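Local coordinates for protein aminoglycoside N(3)-acetyltransferase (Enterobacter cloacae, PDB 6NP3) that transfers the acetyl group of acetyl-CoA to the N3 amine of 2-deoxystreptamine aminoglycosides such as gentamicin, probably conferring resistance to them, at residues 40-43 with 44-48; 74-78 with 79-83; 218-222 with 223-227; 247-251 with 252-256. All coordinates share one frame; numbering follows the deposited sequence. Where two conformers were deposited one is given.

All four contacts are local, each joining residues three to five apart, and they follow one another along the chain without nesting or crossing. Contact 1 comes first, inside helix 39-50, which packs against helix 5-15, helix 101-106 and strand 55-59. Contact 2 begins helix 78-83 at the surface, against strand 196-205 of the two-stranded sheet. Contact 3 turns the loop after that sheet into helix 222-233, close to the bound gentamicin. Contact 4 joins strand 244-250 of the seven-stranded sheet to helix 251-265. The nearest atoms of contacts 3 and 4 are about 4 Å apart, whereas the centres of contacts 1 and 2 are 40 Å apart.

Contact 1. Residues 40-43 with 44-48; sequences QTLV and DALIE
Gln40 reaches Asp44 twice over one helical turn. Its carbonyl O accepts from the backbone N of Asp44 at 2.8 Å, and its side-chain NE2 gives a second, nearly straight hydrogen bond to Asp44 OD1 (2.9 Å, 170° at the hydrogen). The bend at chi2 (68°) turns the amide of Gln40 forward along the helix. OD1 lies in the amide plane, yet the N-H comes down on the carboxylate from above its plane, and the two planes are 48° apart. Tyr108 touches both side chains. Thr41 O takes the N-H of Ala45 at 2.9 Å, while its OG1 hydrogen-bonds back to Asp37 N, just ahead of the helix. These i to i+4 bonds belong to the alpha-helix 39-50, one face of which lies on helix 5-15 through Thr41 and Ala45 and another on helix 101-106 through Leu42 and Val43. Leu42 O bonds to Leu46 N, and its CD1 branch comes within 4.2 Å of Leu46 CG; the Leu42 side chain also lies about 4 Å from those of Val27 and Leu29, residues that bind acetyl-CoA in other structures of this enzyme. Val43 O accepts from Ile47 N at 3.0 Å. Alongside, Val43 CG1 rests 3.9 Å from Ile47 CD1, the two side chains pointing the same way, with Ile47 going on to touch Ile56 of strand 55-59.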
ATOM      1  N   GLN A  40      12.570 -13.015  -3.838  1.00 19.71           N
ATOM      2  CA  GLN A  40      13.372 -12.703  -2.659  1.00 19.81           C
ATOM      3  C   GLN A  40      14.599 -11.875  -3.022  1.00 17.95           C
ATOM      4  O   GLN A  40      15.096 -11.107  -2.192  1.00 19.12           O
ATOM      5  CB  GLN A  40      13.840 -13.984  -1.972  1.00 20.28           C
ATOM      6  CG  GLN A  40      14.529 -13.698  -0.650  1.00 20.86           C
ATOM      7  CD  GLN A  40      13.550 -13.153   0.377  1.00 20.77           C
ATOM      8  OE1 GLN A  40      12.418 -13.633   0.494  1.00 21.45           O
ATOM      9  NE2 GLN A  40      13.978 -12.154   1.127  1.00 20.96           N
ATOM     10  N   THR A  41      15.137 -12.065  -4.232  1.00 18.74           N
ATOM     11  CA  THR A  41      16.294 -11.279  -4.668  1.00 19.16           C
ATOM     12  C   THR A  41      16.002  -9.786  -4.603  1.00 17.47           C
ATOM     13  O   THR A  41      16.835  -8.994  -4.146  1.00 17.63           O
ATOM     14  CB  THR A  41      16.702 -11.692  -6.086  1.00 21.30           C
ATOM     15  OG1 THR A  41      17.036 -13.087  -6.079  1.00 23.90           O
ATOM     16  CG2 THR A  41      17.892 -10.875  -6.587  1.00 21.90           C
ATOM     17  N   LEU A  42      14.818  -9.383  -5.052  1.00 17.01           N
ATOM     18  CA  LEU A  42      14.450  -7.977  -5.007  1.00 16.42           C
ATOM     19  C   LEU A  42      14.124  -7.516  -3.599  1.00 15.69           C
ATOM     20  O   LEU A  42      14.467  -6.387  -3.242  1.00 15.86           O
ATOM     21  CB  LEU A  42      13.291  -7.729  -5.954  1.00 17.58           C
ATOM     22  CG  LEU A  42      12.782  -6.292  -6.009  1.00 17.28           C
ATOM     23  CD1 LEU A  42      13.829  -5.292  -6.330  1.00 18.49           C
ATOM     24  CD2 LEU A  42      11.661  -6.228  -7.065  1.00 18.34           C
ATOM     25  N   VAL A  43      13.472  -8.347  -2.786  1.00 15.75           N
ATOM     26  CA  VAL A  43      13.283  -7.990  -1.380  1.00 15.94           C
ATOM     27  C   VAL A  43      14.638  -7.739  -0.714  1.00 15.65           C
ATOM     28  O   VAL A  43      14.837  -6.738  -0.011  1.00 15.93           O
ATOM     29  CB  VAL A  43      12.486  -9.091  -0.655  1.00 16.52           C
ATOM     30  CG1 VAL A  43      12.408  -8.816   0.823  1.00 17.26           C
ATOM     31  CG2 VAL A  43      11.111  -9.220  -1.224  1.00 17.80           C
ATOM     32  N   ASP A  44      15.589  -8.665  -0.905  1.00 16.20           N
ATOM     33  CA  ASP A  44      16.921  -8.497  -0.324  1.00 16.66           C
ATOM     34  C   ASP A  44      17.585  -7.230  -0.831  1.00 15.70           C
ATOM     35  O   ASP A  44      18.273  -6.529  -0.081  1.00 16.47           O
ATOM     36  CB  ASP A  44      17.814  -9.704  -0.636  1.00 18.37           C
ATOM     37  CG  ASP A  44      17.339 -10.982   0.021  1.00 20.46           C
ATOM     38  OD1 ASP A  44      16.609 -10.933   1.032  1.00 20.92           O
ATOM     39  OD2 ASP A  44      17.744 -12.064  -0.458  1.00 22.47           O
ATOM     40  N   ALA A  45      17.430  -6.939  -2.116  1.00 15.65           N
ATOM     41  CA  ALA A  45      18.040  -5.737  -2.669  1.00 15.48           C
ATOM     42  C   ALA A  45      17.432  -4.473  -2.063  1.00 15.39           C
ATOM     43  O   ALA A  45      18.156  -3.518  -1.766  1.00 16.09           O
ATOM     44  CB  ALA A  45      17.849  -5.722  -4.181  1.00 15.29           C
ATOM     45  N   LEU A  46      16.108  -4.442  -1.883  1.00 15.17           N
ATOM     46  CA  LEU A  46      15.466  -3.286  -1.265  1.00 15.59           C
ATOM     47  C   LEU A  46      15.967  -3.061   0.155  1.00 15.26           C
ATOM     48  O   LEU A  46      16.244  -1.924   0.559  1.00 15.15           O
ATOM     49  CB  LEU A  46      13.950  -3.480  -1.265  1.00 17.39           C
ATOM     50  CG  LEU A  46      13.230  -3.528  -2.612  1.00 20.83           C
ATOM     51  CD1 LEU A  46      11.818  -4.033  -2.455  1.00 23.19           C
ATOM     52  CD2 LEU A  46      13.257  -2.129  -3.215  1.00 23.87           C
ATOM     53  N   ILE A  47      16.063  -4.139   0.929  1.00 16.00           N
ATOM     54  CA  ILE A  47      16.539  -4.051   2.298  1.00 17.57           C
ATOM     55  C   ILE A  47      17.974  -3.562   2.333  1.00 16.78           C
ATOM     56  O   ILE A  47      18.333  -2.720   3.161  1.00 16.84           O
ATOM     57  CB  ILE A  47      16.362  -5.420   2.978  1.00 19.38           C
ATOM     58  CG1 ILE A  47      14.873  -5.729   3.131  1.00 21.15           C
ATOM     59  CG2 ILE A  47      17.076  -5.476   4.313  1.00 20.99           C
ATOM     60  CD1 ILE A  47      14.581  -7.134   3.583  1.00 24.02           C
ATOM     61  N   GLU A  48      18.809  -4.056   1.426  1.00 17.22           N
ATOM     62  CA  GLU A  48      20.192  -3.606   1.394  1.00 17.53           C
ATOM     63  C   GLU A  48      20.286  -2.142   0.978  1.00 16.18           C
ATOM     64  O   GLU A  48      21.093  -1.378   1.514  1.00 16.97           O
ATOM     65  CB  GLU A  48      20.969  -4.486   0.422  1.00 20.18           C
ATOM     66  CG  GLU A  48      22.426  -4.128   0.360  1.00 23.87           C
ATOM     67  CD  GLU A  48      23.273  -5.200  -0.281  1.00 29.17           C
ATOM     68  OE1 GLU A  48      24.157  -4.843  -1.076  1.00 30.68           O
ATOM     69  OE2 GLU A  48      23.047  -6.386   0.013  1.00 32.93           O
TER

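Contact 2. Residues 74-78 with 79-83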
ATOM      1  N   ASP A  74     -24.943  -4.482   7.324  1.00 25.30           N
ATOM      2  CA  ASP A  74     -24.719  -3.936   8.660  1.00 27.71           C
ATOM      3  C   ASP A  74     -24.097  -4.947   9.610  1.00 26.06           C
ATOM      4  O   ASP A  74     -23.739  -4.585  10.734  1.00 25.83           O
ATOM      5  CB  ASP A  74     -26.015  -3.341   9.227  1.00 33.06           C
ATOM      6  CG  ASP A  74     -27.155  -4.329   9.263  1.00 39.22           C
ATOM      7  OD1 ASP A  74     -26.900  -5.545   9.205  1.00 40.91           O
ATOM      8  OD2 ASP A  74     -28.316  -3.879   9.353  1.00 43.58           O
ATOM      9  N   ALA A  75     -23.948  -6.192   9.176  1.00 24.66           N
ATOM     10  CA  ALA A  75     -23.321  -7.246   9.961  1.00 23.69           C
ATOM     11  C   ALA A  75     -22.878  -8.308   8.979  1.00 22.36           C
ATOM     12  O   ALA A  75     -23.451  -8.409   7.892  1.00 23.13           O
ATOM     13  CB  ALA A  75     -24.312  -7.852  10.964  1.00 23.44           C
ATOM     14  N   PRO A  76     -21.856  -9.090   9.306  1.00 21.23           N
ATOM     15  CA  PRO A  76     -21.456 -10.175   8.410  1.00 20.81           C
ATOM     16  C   PRO A  76     -22.607 -11.144   8.208  1.00 21.79           C
ATOM     17  O   PRO A  76     -23.284 -11.519   9.176  1.00 22.89           O
ATOM     18  CB  PRO A  76     -20.286 -10.851   9.143  1.00 21.04           C
ATOM     19  CG  PRO A  76     -20.437 -10.464  10.551  1.00 21.85           C
ATOM     20  CD  PRO A  76     -21.095  -9.094  10.566  1.00 21.89           C
ATOM     21  N   PRO A  77     -22.858 -11.575   6.969  1.00 21.54           N
ATOM     22  CA  PRO A  77     -23.898 -12.587   6.747  1.00 21.92           C
ATOM     23  C   PRO A  77     -23.616 -13.840   7.559  1.00 22.75           C
ATOM     24  O   PRO A  77     -22.466 -14.190   7.814  1.00 22.21           O
ATOM     25  CB  PRO A  77     -23.807 -12.870   5.247  1.00 22.70           C
ATOM     26  CG  PRO A  77     -23.277 -11.608   4.668  1.00 23.54           C
ATOM     27  CD  PRO A  77     -22.295 -11.074   5.703  1.00 22.46           C
ATOM     28  N   ALA A  78     -24.695 -14.528   7.954  1.00 23.81           N
ATOM     29  CA  ALA A  78     -24.599 -15.588   8.957  1.00 24.69           C
ATOM     30  C   ALA A  78     -23.552 -16.637   8.617  1.00 24.28           C
ATOM     31  O   ALA A  78     -22.783 -17.056   9.489  1.00 24.53           O
ATOM     32  CB  ALA A  78     -25.962 -16.254   9.127  1.00 25.66           C
ATOM     33  N   ALA A  79     -23.528 -17.093   7.365  1.00 24.58           N
ATOM     34  CA  ALA A  79     -22.607 -18.158   6.982  1.00 25.97           C
ATOM     35  C   ALA A  79     -21.164 -17.683   6.987  1.00 25.08           C
ATOM     36  O   ALA A  79     -20.262 -18.459   7.320  1.00 25.73           O
ATOM     37  CB  ALA A  79     -22.986 -18.701   5.611  1.00 27.91           C
ATOM     38  N   ILE A  80     -20.935 -16.423   6.612  1.00 23.44           N
ATOM     39  CA  ILE A  80     -19.609 -15.816   6.720  1.00 21.96           C
ATOM     40  C   ILE A  80     -19.208 -15.705   8.179  1.00 20.98           C
ATOM     41  O   ILE A  80     -18.089 -16.072   8.566  1.00 19.84           O
ATOM     42  CB  ILE A  80     -19.637 -14.427   6.060  1.00 22.43           C
ATOM     43  CG1 ILE A  80     -20.050 -14.519   4.590  1.00 23.23           C
ATOM     44  CG2 ILE A  80     -18.296 -13.725   6.209  1.00 22.05           C
ATOM     45  CD1 ILE A  80     -19.127 -15.312   3.715  1.00 24.36           C
ATOM     46  N   ALA A  81     -20.114 -15.182   9.006  1.00 21.11           N
ATOM     47  CA  ALA A  81     -19.816 -14.933  10.403  1.00 21.44           C
ATOM     48  C   ALA A  81     -19.403 -16.217  11.094  1.00 20.96           C
ATOM     49  O   ALA A  81     -18.518 -16.207  11.958  1.00 21.55           O
ATOM     50  CB  ALA A  81     -21.043 -14.327  11.093  1.00 22.59           C
ATOM     51  N   GLN A  82     -20.057 -17.336  10.747  1.00 21.03           N
ATOM     52  CA  GLN A  82     -19.803 -18.567  11.489  1.00 21.60           C
ATOM     53  C   GLN A  82     -18.416 -19.126  11.203  1.00 20.19           C
ATOM     54  O   GLN A  82     -17.755 -19.642  12.115  1.00 21.82           O
ATOM     55  CB  GLN A  82     -20.863 -19.645  11.228  1.00 24.23           C
ATOM     56  CG  GLN A  82     -20.495 -20.909  12.016  1.00 28.36           C
ATOM     57  CD  GLN A  82     -21.509 -22.032  11.980  1.00 31.12           C
ATOM     58  OE1 GLN A  82     -22.128 -22.304  10.961  1.00 35.56           O
ATOM     59  NE2 GLN A  82     -21.644 -22.722  13.102  1.00 31.88           N
ATOM     60  N   SER A  83     -17.996 -19.127   9.939  1.00 17.86           N
ATOM     61  CA  SER A  83     -16.834 -19.915   9.575  1.00 18.11           C
ATOM     62  C   SER A  83     -15.611 -19.140   9.102  1.00 17.63           C
ATOM     63  O   SER A  83     -14.561 -19.769   8.894  1.00 17.39           O
ATOM     64  CB  SER A  83     -17.170 -20.964   8.508  1.00 20.21           C
ATOM     65  OG  SER A  83     -17.527 -20.360   7.287  1.00 21.64           O
TER
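Ile80 meets Pro77 across the first turn of helix 78-83, with Pro77 at the N-cap position. CG1 of Ile80 lies next to that residue's own backbone N (chi1 -59°), which sets the branch 4.2 Å from Pro77 CB, a loose apolar touch. Beyond the turn, the side chain of Ile80 rests on Trp199 and on Gln69 and Thr70 of helix 67-70. Ala81 comes next and is held from two directions. Its N bonds to Pro77 O at 2.8 Å, and its methyl CB lies 3.9 Å from CG of Pro76, one residue further back. The Pro76 ring also touches Trp199 and Thr201 of strand 196-205. Gln82 N follows with a more bent bond to Ala78 O (3.0 Å, 144° at the hydrogen). At the far end Trp199 NE1 and Arg197 NH2 bond to the carbonyls of Ala81 and Gln82. A proline N-cap offers no side-chain acceptor to the first amides of the helix, so across this contact the first turn is held by the backbone carbonyls of Pro77 and Ala78 together with apolar touches from the two rings.

Contact 3. Residues 218-222 with 223-227; sequences DGPDA and VERIA
Asp221 caps helix 222-233 with its side chain: in the conformer described here, one of two, OD1 accepts a hydrogen bond from the backbone N of Glu224 at 3.1 Å. The N-H comes from above the carboxylate plane, 51° out of it. With chi1 at 76°, CG of Asp221 stands between its own backbone N and carbonyl carbon, and this turns the carboxylate over the opening turn of the helix. The main chain continues the pattern, Arg225 N bonding to Asp221 O at 3.1 Å and Ile226 N to Ala222 O at 2.8 Å. A water also bridges the two acidic residues: it accepts from Asp221 N and donates to Glu224 OE1 (2.6 Å from the water oxygen), so loop and helix are tied a second time. The other carboxylate oxygen of Glu224, OE2, forms a salt bridge with Arg228. That partner may offset part of the repulsion between the two acids, whose OD1 and OE1 stand 4.6 Å apart with their carboxylates turned 67° against each other.

Around these bonds the contacts are van der Waals. Pro220, which follows a cis peptide bond, lays CB against the carboxylate end of Glu224, 3.8 Å from CD, and 4.0 Å from Arg225 CG. Val223 runs beside the Asp221 side chain and goes on to touch His171, a residue of the gentamicin pocket that also binds acetyl-CoA. Ile226 packs against Phe257, Trp261 and Leu262 of helix 251-265. The arrangement is a classic aspartate N-cap, here placed at the edge of the antibiotic site, with the Asp221 side chain about 4 Å from the bound gentamicin.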
ATOM      1  N   ASP A 218     -13.501  -0.671 -13.769  1.00 65.98           N
ATOM      2  CA  ASP A 218     -12.193  -0.681 -14.424  1.00 68.39           C
ATOM      3  C   ASP A 218     -11.604   0.720 -14.550  1.00 65.56           C
ATOM      4  O   ASP A 218     -11.013   1.064 -15.575  1.00 67.28           O
ATOM      5  CB  ASP A 218     -12.292  -1.361 -15.788  1.00 74.06           C
ATOM      6  CG  ASP A 218     -13.491  -0.897 -16.597  1.00 77.59           C
ATOM      7  OD1 ASP A 218     -14.254  -0.045 -16.102  1.00 79.28           O
ATOM      8  OD2 ASP A 218     -13.668  -1.386 -17.732  1.00 79.36           O
ATOM      9  N   GLY A 219     -11.751   1.544 -13.513  1.00 59.76           N
ATOM     10  CA  GLY A 219     -11.191   2.876 -13.484  1.00 51.61           C
ATOM     11  C   GLY A 219     -11.470   3.709 -14.722  1.00 44.04           C
ATOM     12  O   GLY A 219     -12.366   3.403 -15.512  1.00 44.95           O
ATOM     13  N   PRO A 220     -10.703   4.797 -14.914  1.00 35.60           N
ATOM     14  CA  PRO A 220      -9.650   5.211 -13.971  1.00 29.55           C
ATOM     15  C   PRO A 220     -10.237   5.829 -12.714  1.00 23.68           C
ATOM     16  O   PRO A 220     -11.179   6.622 -12.792  1.00 24.54           O
ATOM     17  CB  PRO A 220      -8.874   6.275 -14.749  1.00 31.21           C
ATOM     18  CG  PRO A 220      -9.898   6.870 -15.675  1.00 33.84           C
ATOM     19  CD  PRO A 220     -10.820   5.721 -16.054  1.00 34.27           C
ATOM     20  N   ASP A 221      -9.698   5.453 -11.563  0.58 20.95           N
ATOM     21  CA  ASP A 221     -10.068   6.074 -10.303  0.58 19.32           C
ATOM     22  C   ASP A 221      -9.298   7.383 -10.119  0.58 18.14           C
ATOM     23  O   ASP A 221      -8.530   7.819 -10.984  0.58 17.81           O
ATOM     24  CB  ASP A 221      -9.886   5.083  -9.152  0.58 19.55           C
ATOM     25  CG  ASP A 221      -8.433   4.875  -8.758  0.58 19.41           C
ATOM     26  OD1 ASP A 221      -7.527   4.885  -9.631  0.58 18.86           O
ATOM     27  OD2 ASP A 221      -8.232   4.655  -7.539  0.58 20.12           O
ATOM     28  N   ALA A 222      -9.550   8.052  -8.995  1.00 17.11           N
ATOM     29  CA  ALA A 222      -8.900   9.325  -8.747  1.00 16.56           C
ATOM     30  C   ALA A 222      -7.407   9.138  -8.515  1.00 15.34           C
ATOM     31  O   ALA A 222      -6.620   9.998  -8.906  1.00 15.80           O
ATOM     32  CB  ALA A 222      -9.528  10.046  -7.562  1.00 16.98           C
ATOM     33  N   VAL A 223      -6.997   8.057  -7.843  1.00 15.48           N
ATOM     34  CA  VAL A 223      -5.563   7.807  -7.658  1.00 15.23           C
ATOM     35  C   VAL A 223      -4.852   7.835  -9.004  1.00 15.49           C
ATOM     36  O   VAL A 223      -3.819   8.497  -9.181  1.00 15.60           O
ATOM     37  CB  VAL A 223      -5.350   6.459  -6.949  1.00 15.62           C
ATOM     38  CG1 VAL A 223      -3.871   6.062  -6.960  1.00 15.61           C
ATOM     39  CG2 VAL A 223      -5.870   6.534  -5.561  1.00 16.02           C
ATOM     40  N   GLU A 224      -5.387   7.091  -9.973  1.00 16.26           N
ATOM     41  CA  GLU A 224      -4.762   7.026 -11.288  1.00 17.66           C
ATOM     42  C   GLU A 224      -4.750   8.380 -11.968  1.00 17.27           C
ATOM     43  O   GLU A 224      -3.746   8.764 -12.583  1.00 17.97           O
ATOM     44  CB  GLU A 224      -5.471   5.987 -12.158  1.00 18.78           C
ATOM     45  CG  GLU A 224      -4.881   5.892 -13.547  1.00 20.97           C
ATOM     46  CD  GLU A 224      -5.419   4.747 -14.377  1.00 23.64           C
ATOM     47  OE1 GLU A 224      -6.108   3.856 -13.838  1.00 26.07           O
ATOM     48  OE2 GLU A 224      -5.127   4.745 -15.590  1.00 27.06           O
ATOM     49  N   ARG A 225      -5.861   9.101 -11.915  1.00 17.68           N
ATOM     50  CA  ARG A 225      -5.909  10.386 -12.589  1.00 19.75           C
ATOM     51  C   ARG A 225      -4.952  11.378 -11.952  1.00 17.08           C
ATOM     52  O   ARG A 225      -4.287  12.146 -12.659  1.00 17.65           O
ATOM     53  CB  ARG A 225      -7.339  10.913 -12.590  1.00 23.02           C
ATOM     54  CG  ARG A 225      -8.319  10.016 -13.365  1.00 29.79           C
ATOM     55  CD  ARG A 225      -9.404  10.814 -14.159  1.00 41.02           C
ATOM     56  NE  ARG A 225      -8.760  11.876 -14.922  1.00 49.26           N
ATOM     57  CZ  ARG A 225      -9.084  13.160 -14.864  1.00 53.69           C
ATOM     58  NH1 ARG A 225     -10.100  13.575 -14.119  1.00 55.49           N
ATOM     59  NH2 ARG A 225      -8.396  14.033 -15.579  1.00 55.71           N
ATOM     60  N   ILE A 226      -4.884  11.396 -10.617  1.00 16.06           N
ATOM     61  CA  ILE A 226      -3.959  12.290  -9.928  1.00 15.54           C
ATOM     62  C   ILE A 226      -2.523  11.940 -10.286  1.00 15.21           C
ATOM     63  O   ILE A 226      -1.724  12.819 -10.617  1.00 15.75           O
ATOM     64  CB  ILE A 226      -4.175  12.222  -8.409  1.00 14.38           C
ATOM     65  CG1 ILE A 226      -5.545  12.771  -8.017  1.00 14.79           C
ATOM     66  CG2 ILE A 226      -3.058  12.950  -7.693  1.00 14.72           C
ATOM     67  CD1 ILE A 226      -5.921  12.392  -6.624  1.00 14.88           C
ATOM     68  N   ALA A 227      -2.176  10.655 -10.212  1.00 15.82           N
ATOM     69  CA  ALA A 227      -0.789  10.256 -10.415  1.00 16.49           C
ATOM     70  C   ALA A 227      -0.340  10.518 -11.847  1.00 17.18           C
ATOM     71  O   ALA A 227       0.790  10.969 -12.075  1.00 16.81           O
ATOM     72  CB  ALA A 227      -0.638   8.785 -10.050  1.00 17.08           C
TER
HETATM   73  O   HOH W   1      -7.681   3.313 -11.825  1.00 25.77           O
HETATM   74  O   HOH W   2      -9.535   6.327  -6.259  1.00 42.09           O

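Contact 4. Residues 247-251 with 252-256; sequences RLIDA and ADIVS
Asp250 OD2 accepts a hydrogen bond from the backbone N of Asp253 at 2.8 Å, the shortest between strand end and helix start; Asp250 has two conformers, and this cap is that of the one described. It uses the anti lone pair, on the side away from OD1, and the bond is somewhat bent (145° at the hydrogen). Chi1 of -177° swings CG away from the residue's own backbone N and next to its carbonyl carbon, bringing the carboxylate to the amides of the first turn. OD1 takes a weak hydrogen bond from a water that also accepts from Ala252 N at 2.9 Å, so the amide of Ala252 is met by water. The side chains of Asp250 and Asp253 cross at about a right angle; OD2 of Asp253 has its own partner in the hydroxyl of Tyr230.

Here strand 244-250 of the central mixed sheet gives way directly to helix 251-265, with Asp250 as N-cap. Over the short segments the strand and helix axes approach to 6.9 Å, and their directions differ by 68°. Backbone bonds carry the helix on from the corner: Ile254 N to Asp250 O at 3.1 Å and Val255 N to Ala251 O at 3.0 Å.

On the inner side Ile249 meets Ile254. The CG2 methyl of Ile249 lies 4.0 Å from Ile254 CB and equally far from its CG2, the two side chains crossing at a slant. Tyr230 of helix 222-233 touches both isoleucines, and Ile157 of the neighbouring strand 156-160 touches Ile254 and Ala251. Ala251 also packs on Phe150 and Leu151, and Val255 touches Leu151 as well.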
ATOM      1  N   ARG A 247      10.281   4.515 -10.927  1.00 15.72           N
ATOM      2  CA  ARG A 247      10.225   5.901 -10.511  1.00 16.47           C
ATOM      3  C   ARG A 247      10.318   5.959  -8.997  1.00 14.48           C
ATOM      4  O   ARG A 247       9.812   5.079  -8.304  1.00 14.98           O
ATOM      5  CB  ARG A 247       8.852   6.519 -10.858  1.00 20.91           C
ATOM      6  CG  ARG A 247       8.614   6.767 -12.341  1.00 24.50           C
ATOM      7  CD  ARG A 247       7.155   6.484 -12.730  1.00 28.27           C
ATOM      8  NE  ARG A 247       6.817   5.101 -12.425  1.00 32.21           N
ATOM      9  CZ  ARG A 247       6.953   4.090 -13.271  1.00 33.39           C
ATOM     10  NH1 ARG A 247       7.397   4.296 -14.500  1.00 35.08           N
ATOM     11  NH2 ARG A 247       6.642   2.866 -12.886  1.00 32.95           N
ATOM     12  N   LEU A 248      10.909   7.033  -8.484  1.00 13.99           N
ATOM     13  CA  LEU A 248      11.035   7.248  -7.043  1.00 13.20           C
ATOM     14  C   LEU A 248      10.402   8.591  -6.716  1.00 13.27           C
ATOM     15  O   LEU A 248      10.899   9.643  -7.119  1.00 15.38           O
ATOM     16  CB  LEU A 248      12.496   7.176  -6.619  1.00 14.08           C
ATOM     17  CG  LEU A 248      12.750   7.131  -5.126  1.00 14.28           C
ATOM     18  CD1 LEU A 248      12.135   5.909  -4.463  1.00 14.20           C
ATOM     19  CD2 LEU A 248      14.248   7.127  -4.882  1.00 16.07           C
ATOM     20  N   ILE A 249       9.280   8.538  -6.013  1.00 13.01           N
ATOM     21  CA  ILE A 249       8.378   9.671  -5.843  1.00 12.83           C
ATOM     22  C   ILE A 249       8.388  10.137  -4.395  1.00 12.50           C
ATOM     23  O   ILE A 249       8.318   9.315  -3.470  1.00 12.75           O
ATOM     24  CB  ILE A 249       6.950   9.215  -6.214  1.00 14.04           C
ATOM     25  CG1 ILE A 249       6.868   8.858  -7.696  1.00 15.15           C
ATOM     26  CG2 ILE A 249       5.911  10.271  -5.862  1.00 14.74           C
ATOM     27  CD1 ILE A 249       5.659   8.061  -8.086  1.00 16.99           C
ATOM     28  N   ASP A 250       8.464  11.451  -4.180  0.61 12.84           N
ATOM     29  CA  ASP A 250       8.302  11.997  -2.840  0.61 13.25           C
ATOM     30  C   ASP A 250       6.832  11.870  -2.437  0.61 12.34           C
ATOM     31  O   ASP A 250       5.940  12.441  -3.084  0.61 12.76           O
ATOM     32  CB  ASP A 250       8.759  13.456  -2.776  0.61 14.63           C
ATOM     33  CG  ASP A 250       8.660  14.015  -1.376  0.61 16.30           C
ATOM     34  OD1 ASP A 250       9.601  13.831  -0.594  0.61 20.27           O
ATOM     35  OD2 ASP A 250       7.643  14.589  -0.976  0.61 15.61           O
ATOM     36  N   ALA A 251       6.567  11.112  -1.372  1.00 11.73           N
ATOM     37  CA  ALA A 251       5.193  10.766  -1.023  1.00 11.84           C
ATOM     38  C   ALA A 251       4.426  11.978  -0.527  1.00 11.35           C
ATOM     39  O   ALA A 251       3.267  12.194  -0.898  1.00 11.90           O
ATOM     40  CB  ALA A 251       5.169   9.669   0.040  1.00 12.25           C
ATOM     41  N   ALA A 252       5.033  12.768   0.354  1.00 11.79           N
ATOM     42  CA  ALA A 252       4.342  13.950   0.846  1.00 12.97           C
ATOM     43  C   ALA A 252       3.979  14.881  -0.300  1.00 12.84           C
ATOM     44  O   ALA A 252       2.898  15.484  -0.307  1.00 13.45           O
ATOM     45  CB  ALA A 252       5.198  14.674   1.881  1.00 13.97           C
ATOM     46  N   ASP A 253       4.873  15.015  -1.279  1.00 13.16           N
ATOM     47  CA  ASP A 253       4.614  15.918  -2.396  1.00 13.31           C
ATOM     48  C   ASP A 253       3.455  15.434  -3.260  1.00 12.62           C
ATOM     49  O   ASP A 253       2.584  16.230  -3.621  1.00 13.33           O
ATOM     50  CB  ASP A 253       5.867  16.095  -3.242  1.00 14.52           C
ATOM     51  CG  ASP A 253       5.748  17.257  -4.188  1.00 16.79           C
ATOM     52  OD1 ASP A 253       5.566  18.391  -3.712  1.00 19.38           O
ATOM     53  OD2 ASP A 253       5.834  17.028  -5.401  1.00 18.16           O
ATOM     54  N   ILE A 254       3.408  14.147  -3.609  1.00 12.32           N
ATOM     55  CA  ILE A 254       2.309  13.669  -4.454  1.00 12.10           C
ATOM     56  C   ILE A 254       0.982  13.712  -3.708  1.00 12.22           C
ATOM     57  O   ILE A 254      -0.057  14.012  -4.301  1.00 12.64           O
ATOM     58  CB  ILE A 254       2.599  12.279  -5.060  1.00 12.54           C
ATOM     59  CG1 ILE A 254       1.649  12.014  -6.251  1.00 13.08           C
ATOM     60  CG2 ILE A 254       2.536  11.186  -4.007  1.00 12.68           C
ATOM     61  CD1 ILE A 254       1.927  10.762  -7.016  1.00 13.39           C
ATOM     62  N   VAL A 255       0.987  13.448  -2.404  1.00 11.87           N
ATOM     63  CA  VAL A 255      -0.249  13.526  -1.632  1.00 12.20           C
ATOM     64  C   VAL A 255      -0.730  14.962  -1.520  1.00 12.40           C
ATOM     65  O   VAL A 255      -1.928  15.243  -1.685  1.00 12.93           O
ATOM     66  CB  VAL A 255      -0.082  12.822  -0.271  1.00 13.21           C
ATOM     67  CG1 VAL A 255      -1.267  13.111   0.639  1.00 15.11           C
ATOM     68  CG2 VAL A 255       0.062  11.319  -0.510  1.00 13.29           C
ATOM     69  N   SER A 256       0.161  15.911  -1.248  0.56 12.57           N
ATOM     70  CA  SER A 256      -0.271  17.304  -1.243  0.56 13.52           C
ATOM     71  C   SER A 256      -0.847  17.701  -2.604  0.56 13.19           C
ATOM     72  O   SER A 256      -1.910  18.342  -2.693  0.56 13.21           O
ATOM     73  CB  SER A 256       0.904  18.194  -0.864  0.56 15.59           C
ATOM     74  OG  SER A 256       1.284  17.969   0.482  0.56 17.86           O
TER
HETATM   75  O   HOH W   3       7.699  12.386   1.540  1.00 15.08           O